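PDB 5C3Q: thymine dioxygenase from Neurospora crassa, which probably oxidises the methyl group of thymine as a 2-oxoglutarate- and iron-dependent dioxygenase of the double-stranded beta-helix fold. Local coordinates for residues F294-I306 / R316-V328. Numbering follows the deposited sequence.
With TDR (thymine), chain G; AKG (2-oxoglutaric acid), chain F.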
ATOM      1  N   PHE A 294      -2.859   0.668   3.874  1.00 19.02           N
ATOM      2  CA  PHE A 294      -3.681  -0.366   3.251  1.00 18.84           C
ATOM      3  C   PHE A 294      -5.141  -0.121   3.596  1.00 18.82           C
ATOM      4  O   PHE A 294      -5.529  -0.176   4.769  1.00 18.41           O
ATOM      5  CB  PHE A 294      -3.275  -1.756   3.748  1.00 19.09           C
ATOM      6  CG  PHE A 294      -1.848  -2.116   3.450  1.00 19.23           C
ATOM      7  CD1 PHE A 294      -1.396  -2.162   2.141  1.00 19.07           C
ATOM      8  CD2 PHE A 294      -0.966  -2.424   4.471  1.00 19.44           C
ATOM      9  CE1 PHE A 294      -0.085  -2.505   1.857  1.00 19.40           C
ATOM     10  CE2 PHE A 294       0.344  -2.768   4.195  1.00 19.71           C
ATOM     11  CZ  PHE A 294       0.787  -2.808   2.887  1.00 19.39           C
ATOM     12  N   CYS A 295      -5.941   0.171   2.577  1.00 18.74           N
ATOM     13  CA  CYS A 295      -7.374   0.336   2.758  1.00 19.09           C
ATOM     14  C   CYS A 295      -8.094  -0.973   2.467  1.00 19.17           C
ATOM     15  O   CYS A 295      -7.760  -1.685   1.509  1.00 18.96           O
ATOM     16  CB  CYS A 295      -7.915   1.434   1.858  1.00 19.56           C
ATOM     17  SG  CYS A 295      -7.058   3.014   2.014  1.00 20.49           S
ATOM     18  N   ASN A 296      -9.082  -1.283   3.305  1.00 19.14           N
ATOM     19  CA  ASN A 296      -9.872  -2.497   3.173  1.00 18.88           C
ATOM     20  C   ASN A 296     -11.359  -2.192   3.267  1.00 19.26           C
ATOM     21  O   ASN A 296     -11.754  -1.225   3.916  1.00 18.80           O
ATOM     22  CB  ASN A 296      -9.508  -3.476   4.292  1.00 19.00           C
ATOM     23  CG  ASN A 296      -8.059  -3.938   4.221  1.00 18.88           C
ATOM     24  OD1 ASN A 296      -7.617  -4.464   3.202  1.00 18.49           O
ATOM     25  ND2 ASN A 296      -7.322  -3.758   5.307  1.00 19.01           N
ATOM     26  N   PRO A 297     -12.197  -3.030   2.637  1.00 19.76           N
ATOM     27  CA  PRO A 297     -13.609  -2.969   2.987  1.00 20.22           C
ATOM     28  C   PRO A 297     -13.776  -3.309   4.464  1.00 21.03           C
ATOM     29  O   PRO A 297     -12.867  -3.893   5.063  1.00 20.43           O
ATOM     30  CB  PRO A 297     -14.248  -4.061   2.118  1.00 20.46           C
ATOM     31  CG  PRO A 297     -13.238  -4.409   1.083  1.00 20.09           C
ATOM     32  CD  PRO A 297     -11.903  -4.110   1.682  1.00 19.69           C
ATOM     33  N   ASN A 298     -14.910  -2.932   5.045  1.00 21.50           N
ATOM     34  CA  ASN A 298     -15.231  -3.326   6.411  1.00 22.56           C
ATOM     35  C   ASN A 298     -15.065  -4.836   6.515  1.00 23.18           C
ATOM     36  O   ASN A 298     -15.468  -5.557   5.605  1.00 23.13           O
ATOM     37  CB  ASN A 298     -16.668  -2.933   6.769  1.00 22.77           C
ATOM     38  CG  ASN A 298     -16.939  -1.447   6.585  1.00 22.58           C
ATOM     39  OD1 ASN A 298     -16.021  -0.630   6.602  1.00 21.70           O
ATOM     40  ND2 ASN A 298     -18.206  -1.094   6.412  1.00 23.20           N
ATOM     41  N   HIS A 299     -14.460  -5.318   7.601  1.00 23.73           N
ATOM     42  CA  HIS A 299     -14.216  -6.758   7.749  1.00 24.39           C
ATOM     43  C   HIS A 299     -15.512  -7.566   7.650  1.00 25.13           C
ATOM     44  O   HIS A 299     -15.497  -8.704   7.187  1.00 24.78           O
ATOM     45  CB  HIS A 299     -13.495  -7.077   9.069  1.00 24.58           C
ATOM     46  CG  HIS A 299     -12.081  -6.578   9.130  1.00 24.28           C
ATOM     47  ND1 HIS A 299     -11.221  -6.623   8.053  1.00 23.73           N
ATOM     48  CD2 HIS A 299     -11.368  -6.050  10.154  1.00 24.76           C
ATOM     49  CE1 HIS A 299     -10.049  -6.130   8.405  1.00 23.81           C
ATOM     50  NE2 HIS A 299     -10.111  -5.773   9.675  1.00 24.49           N
ATOM     51  N   LYS A 300     -16.625  -6.972   8.080  1.00 26.05           N
ATOM     52  CA  LYS A 300     -17.940  -7.612   7.990  1.00 27.78           C
ATOM     53  C   LYS A 300     -18.515  -7.682   6.564  1.00 28.04           C
ATOM     54  O   LYS A 300     -19.487  -8.401   6.331  1.00 28.26           O
ATOM     55  CB  LYS A 300     -18.942  -6.891   8.904  1.00 29.44           C
ATOM     56  CG  LYS A 300     -19.348  -5.500   8.421  1.00 30.26           C
ATOM     57  CD  LYS A 300     -20.104  -4.717   9.488  1.00 31.56           C
ATOM     58  CE  LYS A 300     -20.435  -3.318   8.999  1.00 31.95           C
ATOM     59  NZ  LYS A 300     -21.187  -2.530  10.012  1.00 33.26           N
ATOM     60  N   SER A 301     -17.924  -6.944   5.624  1.00 27.89           N
ATOM     61  CA  SER A 301     -18.473  -6.820   4.266  1.00 28.42           C
ATOM     62  C   SER A 301     -18.463  -8.116   3.472  1.00 28.52           C
ATOM     63  O   SER A 301     -17.497  -8.872   3.507  1.00 27.95           O
ATOM     64  CB  SER A 301     -17.697  -5.771   3.465  1.00 28.03           C
ATOM     65  OG  SER A 301     -17.946  -4.476   3.966  1.00 29.30           O
ATOM     66  N   TYR A 302     -19.551  -8.344   2.739  1.00 29.82           N
ATOM     67  CA  TYR A 302     -19.646  -9.446   1.797  1.00 30.42           C
ATOM     68  C   TYR A 302     -19.316  -8.914   0.406  1.00 29.54           C
ATOM     69  O   TYR A 302     -20.000  -8.027  -0.097  1.00 29.70           O
ATOM     70  CB  TYR A 302     -21.052 -10.039   1.826  1.00 32.04           C
ATOM     71  CG  TYR A 302     -21.180 -11.352   1.093  1.00 33.62           C
ATOM     72  CD1 TYR A 302     -20.537 -12.494   1.558  1.00 34.16           C
ATOM     73  CD2 TYR A 302     -21.963 -11.457  -0.054  1.00 34.90           C
ATOM     74  CE1 TYR A 302     -20.657 -13.704   0.895  1.00 35.36           C
ATOM     75  CE2 TYR A 302     -22.093 -12.665  -0.723  1.00 35.98           C
ATOM     76  CZ  TYR A 302     -21.439 -13.784  -0.246  1.00 36.29           C
ATOM     77  OH  TYR A 302     -21.569 -14.985  -0.910  1.00 38.28           O
ATOM     78  N   ILE A 303     -18.266  -9.456  -0.203  1.00 28.93           N
ATOM     79  CA  ILE A 303     -17.738  -8.937  -1.466  1.00 28.60           C
ATOM     80  C   ILE A 303     -18.254  -9.742  -2.659  1.00 29.27           C
ATOM     81  O   ILE A 303     -17.890 -10.899  -2.837  1.00 29.38           O
ATOM     82  CB  ILE A 303     -16.191  -8.940  -1.454  1.00 27.69           C
ATOM     83  CG1 ILE A 303     -15.656  -8.095  -0.288  1.00 27.62           C
ATOM     84  CG2 ILE A 303     -15.616  -8.448  -2.779  1.00 27.22           C
ATOM     85  CD1 ILE A 303     -16.080  -6.638  -0.296  1.00 27.75           C
ATOM     86  N   GLU A 304     -19.103  -9.113  -3.468  1.00 30.31           N
ATOM     87  CA  GLU A 304     -19.584  -9.704  -4.721  1.00 31.91           C
ATOM     88  C   GLU A 304     -19.650  -8.636  -5.814  1.00 31.46           C
ATOM     89  O   GLU A 304     -19.671  -7.447  -5.521  1.00 31.68           O
ATOM     90  CB  GLU A 304     -20.943 -10.379  -4.523  1.00 33.44           C
ATOM     91  CG  GLU A 304     -22.019  -9.487  -3.920  1.00 35.08           C
ATOM     92  CD  GLU A 304     -23.243 -10.260  -3.456  1.00 37.33           C
ATOM     93  OE1 GLU A 304     -23.984  -9.729  -2.600  1.00 38.71           O
ATOM     94  OE2 GLU A 304     -23.467 -11.397  -3.934  1.00 38.57           O
ATOM     95  N   ALA A 305     -19.679  -9.070  -7.069  1.00 31.67           N
ATOM     96  CA  ALA A 305     -19.538  -8.164  -8.221  1.00 31.37           C
ATOM     97  C   ALA A 305     -20.323  -6.849  -8.097  1.00 30.92           C
ATOM     98  O   ALA A 305     -21.524  -6.856  -7.847  1.00 31.88           O
ATOM     99  CB  ALA A 305     -19.922  -8.887  -9.503  1.00 31.88           C
ATOM    100  N   ILE A 306     -19.624  -5.732  -8.292  1.00 29.92           N
ATOM    101  CA  ILE A 306     -20.213  -4.389  -8.230  1.00 29.53           C
ATOM    102  C   ILE A 306     -21.159  -4.196  -9.417  1.00 29.93           C
ATOM    103  O   ILE A 306     -20.859  -4.658 -10.517  1.00 29.52           O
ATOM    104  CB  ILE A 306     -19.102  -3.305  -8.262  1.00 28.90           C
ATOM    105  CG1 ILE A 306     -18.200  -3.424  -7.031  1.00 28.31           C
ATOM    106  CG2 ILE A 306     -19.685  -1.897  -8.318  1.00 29.03           C
ATOM    107  CD1 ILE A 306     -16.831  -2.794  -7.193  1.00 27.40           C
ATOM    108  N   ARG A 316     -19.772 -13.129 -14.312  1.00 32.28           N
ATOM    109  CA  ARG A 316     -19.211 -13.056 -12.956  1.00 31.78           C
ATOM    110  C   ARG A 316     -18.174 -14.146 -12.733  1.00 30.30           C
ATOM    111  O   ARG A 316     -18.499 -15.336 -12.784  1.00 29.88           O
ATOM    112  CB  ARG A 316     -20.298 -13.218 -11.896  1.00 33.79           C
ATOM    113  CG  ARG A 316     -21.244 -12.043 -11.763  1.00 36.14           C
ATOM    114  CD  ARG A 316     -21.951 -12.125 -10.419  1.00 38.44           C
ATOM    115  NE  ARG A 316     -23.079 -11.206 -10.317  1.00 41.49           N
ATOM    116  CZ  ARG A 316     -23.783 -11.003  -9.205  1.00 43.32           C
ATOM    117  NH1 ARG A 316     -23.483 -11.648  -8.080  1.00 44.38           N
ATOM    118  NH2 ARG A 316     -24.795 -10.144  -9.212  1.00 44.25           N
ATOM    119  N   LYS A 317     -16.942 -13.739 -12.449  1.00 28.24           N
ATOM    120  CA  LYS A 317     -15.830 -14.675 -12.345  1.00 27.74           C
ATOM    121  C   LYS A 317     -15.684 -15.317 -10.963  1.00 27.39           C
ATOM    122  O   LYS A 317     -15.071 -16.379 -10.845  1.00 26.46           O
ATOM    123  CB  LYS A 317     -14.523 -13.974 -12.730  1.00 27.50           C
ATOM    124  CG  LYS A 317     -14.498 -13.498 -14.177  1.00 28.13           C
ATOM    125  CD  LYS A 317     -13.304 -12.607 -14.475  1.00 27.79           C
ATOM    126  CE  LYS A 317     -11.995 -13.376 -14.465  1.00 27.90           C
ATOM    127  NZ  LYS A 317     -10.923 -12.633 -15.191  1.00 27.82           N
ATOM    128  N   TYR A 318     -16.245 -14.685  -9.927  1.00 27.08           N
ATOM    129  CA  TYR A 318     -15.939 -15.060  -8.544  1.00 27.62           C
ATOM    130  C   TYR A 318     -17.172 -15.247  -7.661  1.00 29.06           C
ATOM    131  O   TYR A 318     -18.142 -14.495  -7.764  1.00 28.22           O
ATOM    132  CB  TYR A 318     -15.031 -14.003  -7.912  1.00 26.54           C
ATOM    133  CG  TYR A 318     -13.778 -13.752  -8.714  1.00 26.17           C
ATOM    134  CD1 TYR A 318     -12.788 -14.722  -8.801  1.00 26.50           C
ATOM    135  CD2 TYR A 318     -13.596 -12.562  -9.411  1.00 25.94           C
ATOM    136  CE1 TYR A 318     -11.641 -14.509  -9.548  1.00 26.65           C
ATOM    137  CE2 TYR A 318     -12.452 -12.338 -10.160  1.00 25.81           C
ATOM    138  CZ  TYR A 318     -11.475 -13.314 -10.222  1.00 26.39           C
ATOM    139  OH  TYR A 318     -10.332 -13.108 -10.966  1.00 26.68           O
ATOM    140  N   GLU A 319     -17.107 -16.252  -6.789  1.00 30.71           N
ATOM    141  CA  GLU A 319     -18.091 -16.428  -5.725  1.00 32.53           C
ATOM    142  C   GLU A 319     -17.936 -15.302  -4.715  1.00 31.01           C
ATOM    143  O   GLU A 319     -16.848 -14.749  -4.556  1.00 29.92           O
ATOM    144  CB  GLU A 319     -17.891 -17.767  -5.002  1.00 34.87           C
ATOM    145  CG  GLU A 319     -18.210 -18.989  -5.845  1.00 37.52           C
ATOM    146  CD  GLU A 319     -18.162 -20.287  -5.055  1.00 40.17           C
ATOM    147  OE1 GLU A 319     -18.674 -20.318  -3.914  1.00 42.17           O
ATOM    148  OE2 GLU A 319     -17.620 -21.284  -5.583  1.00 41.72           O
ATOM    149  N   GLY A 320     -19.024 -14.968  -4.030  1.00 30.61           N
ATOM    150  CA  GLY A 320     -18.968 -13.981  -2.956  1.00 29.97           C
ATOM    151  C   GLY A 320     -18.079 -14.456  -1.816  1.00 29.49           C
ATOM    152  O   GLY A 320     -17.992 -15.648  -1.549  1.00 29.45           O
ATOM    153  N   ILE A 321     -17.394 -13.522  -1.162  1.00 28.71           N
ATOM    154  CA  ILE A 321     -16.577 -13.840   0.009  1.00 28.01           C
ATOM    155  C   ILE A 321     -16.681 -12.749   1.061  1.00 26.76           C
ATOM    156  O   ILE A 321     -16.926 -11.583   0.743  1.00 25.79           O
ATOM    157  CB  ILE A 321     -15.080 -14.002  -0.337  1.00 28.44           C
ATOM    158  CG1 ILE A 321     -14.615 -12.879  -1.268  1.00 27.99           C
ATOM    159  CG2 ILE A 321     -14.814 -15.365  -0.962  1.00 29.33           C
ATOM    160  CD1 ILE A 321     -13.128 -12.640  -1.222  1.00 27.87           C
ATOM    161  N   ASN A 322     -16.484 -13.144   2.312  1.00 25.91           N
ATOM    162  CA  ASN A 322     -16.361 -12.195   3.404  1.00 25.53           C
ATOM    163  C   ASN A 322     -14.994 -11.525   3.344  1.00 24.45           C
ATOM    164  O   ASN A 322     -13.972 -12.201   3.263  1.00 23.90           O
ATOM    165  CB  ASN A 322     -16.519 -12.894   4.753  1.00 26.23           C
ATOM    166  CG  ASN A 322     -16.206 -11.975   5.912  1.00 25.86           C
ATOM    167  OD1 ASN A 322     -15.164 -12.103   6.549  1.00 25.83           O
ATOM    168  ND2 ASN A 322     -17.087 -11.018   6.163  1.00 25.96           N
ATOM    169  N   SER A 323     -14.986 -10.199   3.408  1.00 24.23           N
ATOM    170  CA  SER A 323     -13.758  -9.414   3.307  1.00 24.12           C
ATOM    171  C   SER A 323     -12.741  -9.777   4.397  1.00 23.50           C
ATOM    172  O   SER A 323     -11.589 -10.095   4.099  1.00 22.89           O
ATOM    173  CB  SER A 323     -14.089  -7.919   3.386  1.00 24.64           C
ATOM    174  OG  SER A 323     -12.944  -7.135   3.127  1.00 25.64           O
ATOM    175  N   GLY A 324     -13.178  -9.728   5.651  1.00 23.69           N
ATOM    176  CA  GLY A 324     -12.307 -10.019   6.795  1.00 23.78           C
ATOM    177  C   GLY A 324     -11.629 -11.372   6.692  1.00 23.80           C
ATOM    178  O   GLY A 324     -10.415 -11.484   6.862  1.00 23.00           O
ATOM    179  N   LYS A 325     -12.424 -12.391   6.385  1.00 24.69           N
ATOM    180  CA  LYS A 325     -11.938 -13.759   6.219  1.00 25.99           C
ATOM    181  C   LYS A 325     -10.879 -13.876   5.114  1.00 25.04           C
ATOM    182  O   LYS A 325      -9.853 -14.538   5.292  1.00 23.54           O
ATOM    183  CB  LYS A 325     -13.121 -14.678   5.913  1.00 27.84           C
ATOM    184  CG  LYS A 325     -12.778 -16.147   5.783  1.00 30.03           C
ATOM    185  CD  LYS A 325     -14.041 -16.980   5.639  1.00 31.93           C
ATOM    186  CE  LYS A 325     -13.730 -18.467   5.674  1.00 33.56           C
ATOM    187  NZ  LYS A 325     -12.997 -18.913   4.455  1.00 34.05           N
ATOM    188  N   TYR A 326     -11.135 -13.235   3.976  1.00 24.75           N
ATOM    189  CA  TYR A 326     -10.173 -13.234   2.872  1.00 24.94           C
ATOM    190  C   TYR A 326      -8.828 -12.660   3.313  1.00 24.30           C
ATOM    191  O   TYR A 326      -7.782 -13.252   3.062  1.00 23.42           O
ATOM    192  CB  TYR A 326     -10.712 -12.439   1.683  1.00 25.21           C
ATOM    193  CG  TYR A 326      -9.745 -12.370   0.525  1.00 25.69           C
ATOM    194  CD1 TYR A 326      -9.655 -13.414  -0.387  1.00 26.06           C
ATOM    195  CD2 TYR A 326      -8.907 -11.268   0.350  1.00 25.65           C
ATOM    196  CE1 TYR A 326      -8.769 -13.364  -1.447  1.00 25.94           C
ATOM    197  CE2 TYR A 326      -8.013 -11.211  -0.707  1.00 25.53           C
ATOM    198  CZ  TYR A 326      -7.949 -12.264  -1.601  1.00 25.89           C
ATOM    199  OH  TYR A 326      -7.066 -12.227  -2.660  1.00 26.72           O
ATOM    200  N   LEU A 327      -8.861 -11.509   3.978  1.00 24.83           N
ATOM    201  CA  LEU A 327      -7.628 -10.836   4.394  1.00 24.90           C
ATOM    202  C   LEU A 327      -6.784 -11.679   5.338  1.00 25.15           C
ATOM    203  O   LEU A 327      -5.570 -11.776   5.156  1.00 24.04           O
ATOM    204  CB  LEU A 327      -7.927  -9.493   5.060  1.00 25.54           C
ATOM    205  CG  LEU A 327      -8.291  -8.333   4.135  1.00 25.69           C
ATOM    206  CD1 LEU A 327      -8.721  -7.151   4.983  1.00 26.14           C
ATOM    207  CD2 LEU A 327      -7.128  -7.944   3.231  1.00 25.66           C
ATOM    208  N   VAL A 328      -7.414 -12.273   6.353  1.00 26.45           N
ATOM    209  CA  VAL A 328      -6.667 -13.094   7.311  1.00 27.30           C
ATOM    210  C   VAL A 328      -6.030 -14.296   6.623  1.00 27.14           C
ATOM    211  O   VAL A 328      -4.910 -14.664   6.956  1.00 27.14           O
ATOM    212  CB  VAL A 328      -7.490 -13.544   8.548  1.00 28.49           C
ATOM    213  CG1 VAL A 328      -7.818 -12.348   9.423  1.00 29.31           C
ATOM    214  CG2 VAL A 328      -8.756 -14.295   8.162  1.00 28.90           C
TER
HETATM  215  N1  TDR G 403      -0.359  -6.262   4.729  1.00 26.24           N
HETATM  216  C2  TDR G 403      -1.734  -5.834   4.611  1.00 25.97           C
HETATM  217  O2  TDR G 403      -2.416  -5.707   5.610  1.00 26.37           O
HETATM  218  N3  TDR G 403      -2.293  -5.556   3.309  1.00 25.99           N
HETATM  219  C4  TDR G 403      -1.497  -5.696   2.132  1.00 25.92           C
HETATM  220  O4  TDR G 403      -2.001  -5.451   1.050  1.00 26.27           O
HETATM  221  C5  TDR G 403      -0.097  -6.135   2.240  1.00 26.40           C
HETATM  222  CM5 TDR G 403       0.784  -6.304   1.043  1.00 26.61           C
HETATM  223  C6  TDR G 403       0.456  -6.418   3.568  1.00 26.20           C
HETATM  224  C1  AKG F 402       3.982  -2.556   0.565  1.00 26.27           C
HETATM  225  O1  AKG F 402       3.031  -3.328   0.273  1.00 24.89           O
HETATM  226  O2  AKG F 402       4.342  -2.380   1.748  1.00 25.89           O
HETATM  227  C2  AKG F 402       4.701  -1.851  -0.508  1.00 26.44           C
HETATM  228  O5  AKG F 402       4.475  -2.134  -1.681  1.00 25.65           O
HETATM  229  C3  AKG F 402       5.719  -0.784  -0.152  1.00 26.72           C
HETATM  230  C4  AKG F 402       6.220  -0.071  -1.405  1.00 26.70           C
HETATM  231  C5  AKG F 402       7.170   1.054  -1.064  1.00 26.76           C
HETATM  232  O3  AKG F 402       7.281   1.988  -1.885  1.00 26.96           O
HETATM  233  O4  AKG F 402       7.822   1.023   0.002  1.00 26.46           O
HETATM  234  O   HOH W   1     -11.770  -6.362   5.250  1.00 27.31           O
HETATM  235  O   HOH W   2     -19.798 -11.159   4.798  1.00 39.50           O
HETATM  236  O   HOH W   3     -16.191 -11.953  -4.987  1.00 33.28           O
HETATM  237  O   HOH W   4     -20.103 -12.014  -7.546  1.00 60.15           O
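Ile303 and Ile321 form an antiparallel hydrogen-bonded pair, nearly straight from Ile303 N to Ile321 O (2.7 Å, 172° at the hydrogen) and longer from Ile321 N to Ile303 O (3.2 Å); Ser323 N continues the ladder to Ser301 O. Beside it, Tyr302 lays its ring obliquely along the backbone of Gly320, OH 3.5 Å from CA, where a CB on Gly320 would run into the hydroxyl as placed. Where this short two-stranded ladder runs into helix 323-332, Asn322 is the N-cap: CG anti to its own N (chi1 172°) lets OD1 accept from Lys325 N at 2.8 Å, while ND2 reaches back to His299 O. That carbonyl, in the type I turn 298-301, also takes Gly324 N on a lone pair, so two donors grip it. Leu327 CD1 meets the edge of the His299 imidazole and packs 3.4 Å from Asn296 CG; a water joins Pro297 O and His299 ND1. At the start of 294-306, the Phe294 ring carries thymine over one face, C4 3.4 Å above its centre, with 2-oxoglutarate O1 at its edge. A leucine here would probably cost the base its flat stacking partner, letting it tilt in the pocket. Phe294 lies on strand 284-295, between strands 222-227 and 190-200, while helix 258-263 packs on Ile303 and Ser323 through Trp263 and Leu259.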